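Local structure of putative acyl-CoA dehydrogenase (Burkholderia xenovorans, 5JSC) at residues G117-G122 with E126-Y131. The protein is a putative flavoprotein of the acyl-CoA dehydrogenase family that carries bound flavin-adenine dinucleotide in a four-chain assembly. Sequence-based numbering, arbitrary orientation.
Sequences GAISLG and EQKTRY
Ile119 meets Tyr131 and the backbone of helix 125-136 with both of its branches. Ile119 CD1 lies 3.9 Å from CB of Tyr131, beside the root of the ring and at an oblique angle to it, the two side chains crossing at about a right angle. CG2, set anti to the backbone N by chi1 of -56°, rests instead against the backbone around Gln127 and Lys128. Phe186, Val188 and Val206 from strands 186-192 and 202-208, and Leu244 from strand 243-244, add to this apolar cluster. Arg130 lays CG over one face of the Tyr131 ring and directs NE, in its guanidinium plane, to Tyr131 OH at 3.0 Å; Asp208 binds both residues. Alongside the Ile119 carbonyl the extended chain of Lys128 reaches back to the end of helix 103-122, where its CE lies 3.4 Å from both Ile119 O and Ser120 O. Lys128 NZ makes a weak hydrogen bond to Ser120 O, also 3.4 Å long. At Leu121 a water completes the grip: it accepts from Lys128 NZ at 2.6 Å and can donate to Leu121 O, 3.1 Å away. A second water can join Gly122 O to Gln127 OE1, whose amide is fixed by Thr124 N at OE1 and by the carbonyls of Ser241 and Met243 at NE2. The helical hairpin, part of the family's N-terminal helical domain, crosses at -144° and has an apolar centre, packed on those strands, flanked by polar links. The ammonium group beside the last carbonyls of helix 103-122 probably offsets the negative end of the helix dipole.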
# COMPACT_ATOMS: atom_id res chain seq x y z
N GLY C 117 12.93 -23.98 24.94
CA GLY C 117 11.87 -24.74 24.31
C GLY C 117 12.33 -26.06 23.73
O GLY C 117 11.60 -27.06 23.77
N ALA C 118 13.54 -26.10 23.16
CA ALA C 118 14.02 -27.35 22.60
C ALA C 118 14.23 -28.40 23.68
O ALA C 118 14.14 -29.60 23.41
CB ALA C 118 15.31 -27.12 21.80
N ILE C 119 14.48 -27.96 24.92
CA ILE C 119 14.62 -28.89 26.04
C ILE C 119 13.25 -29.38 26.49
O ILE C 119 13.06 -30.57 26.76
CB ILE C 119 15.41 -28.24 27.19
CG1 ILE C 119 16.77 -27.74 26.71
CG2 ILE C 119 15.59 -29.21 28.37
CD1 ILE C 119 17.56 -26.96 27.75
N SER C 120 12.27 -28.48 26.58
CA SER C 120 10.90 -28.91 26.86
C SER C 120 10.43 -29.93 25.83
O SER C 120 9.77 -30.92 26.18
CB SER C 120 9.94 -27.72 26.87
OG SER C 120 10.12 -26.91 28.02
N LEU C 121 10.76 -29.71 24.56
CA LEU C 121 10.28 -30.58 23.49
C LEU C 121 11.07 -31.87 23.40
O LEU C 121 10.48 -32.94 23.17
CB LEU C 121 10.35 -29.84 22.15
CG LEU C 121 9.32 -28.74 21.90
CD1 LEU C 121 9.61 -28.05 20.57
CD2 LEU C 121 7.91 -29.32 21.92
N GLY C 122 12.39 -31.81 23.56
CA GLY C 122 13.21 -32.96 23.22
C GLY C 122 14.18 -33.47 24.28
O GLY C 122 14.95 -34.39 24.01
N GLU C 126 17.02 -36.46 32.57
CA GLU C 126 18.16 -35.78 33.19
C GLU C 126 18.28 -34.36 32.66
O GLU C 126 18.50 -33.42 33.44
CB GLU C 126 19.46 -36.55 32.95
CG GLU C 126 19.55 -37.87 33.69
CD GLU C 126 20.96 -38.24 34.11
OE1 GLU C 126 21.78 -37.33 34.34
OE2 GLU C 126 21.24 -39.45 34.20
N GLN C 127 18.15 -34.19 31.35
CA GLN C 127 18.27 -32.86 30.76
C GLN C 127 17.16 -31.93 31.26
O GLN C 127 17.42 -30.79 31.66
CB GLN C 127 18.26 -32.95 29.24
CG GLN C 127 19.52 -33.60 28.67
CD GLN C 127 19.35 -34.10 27.25
OE1 GLN C 127 18.23 -34.17 26.73
NE2 GLN C 127 20.46 -34.46 26.61
N LYS C 128 15.91 -32.41 31.25
CA LYS C 128 14.82 -31.57 31.75
C LYS C 128 15.02 -31.25 33.23
O LYS C 128 14.78 -30.11 33.65
CB LYS C 128 13.47 -32.25 31.51
CG LYS C 128 13.09 -32.34 30.04
CD LYS C 128 11.68 -32.89 29.88
CE LYS C 128 11.26 -33.00 28.42
NZ LYS C 128 9.86 -33.54 28.30
N THR C 129 15.46 -32.22 34.03
CA THR C 129 15.68 -31.97 35.45
C THR C 129 16.79 -30.94 35.67
O THR C 129 16.70 -30.09 36.57
CB THR C 129 16.04 -33.28 36.16
OG1 THR C 129 14.94 -34.19 36.02
CG2 THR C 129 16.32 -33.05 37.64
N ARG C 130 17.85 -31.00 34.86
CA ARG C 130 18.99 -30.13 35.11
C ARG C 130 18.71 -28.69 34.71
O ARG C 130 19.16 -27.77 35.39
CB ARG C 130 20.22 -30.67 34.37
CG ARG C 130 21.43 -29.73 34.42
CD ARG C 130 22.67 -30.39 33.83
NE ARG C 130 23.77 -29.44 33.61
CZ ARG C 130 24.61 -29.03 34.56
NH1 ARG C 130 24.48 -29.47 35.81
NH2 ARG C 130 25.57 -28.16 34.26
N TYR C 131 17.97 -28.47 33.63
CA TYR C 131 17.86 -27.13 33.07
C TYR C 131 16.51 -26.46 33.30
O TYR C 131 16.48 -25.26 33.59
CB TYR C 131 18.16 -27.15 31.56
CG TYR C 131 19.61 -27.52 31.32
CD1 TYR C 131 20.62 -26.57 31.47
CD2 TYR C 131 19.97 -28.82 30.98
CE1 TYR C 131 21.94 -26.91 31.29
CE2 TYR C 131 21.29 -29.16 30.79
CZ TYR C 131 22.28 -28.21 30.95
OH TYR C 131 23.59 -28.54 30.75
O HOH W 1 9.26 -33.99 25.77
O HOH W 2 17.34 -35.63 24.38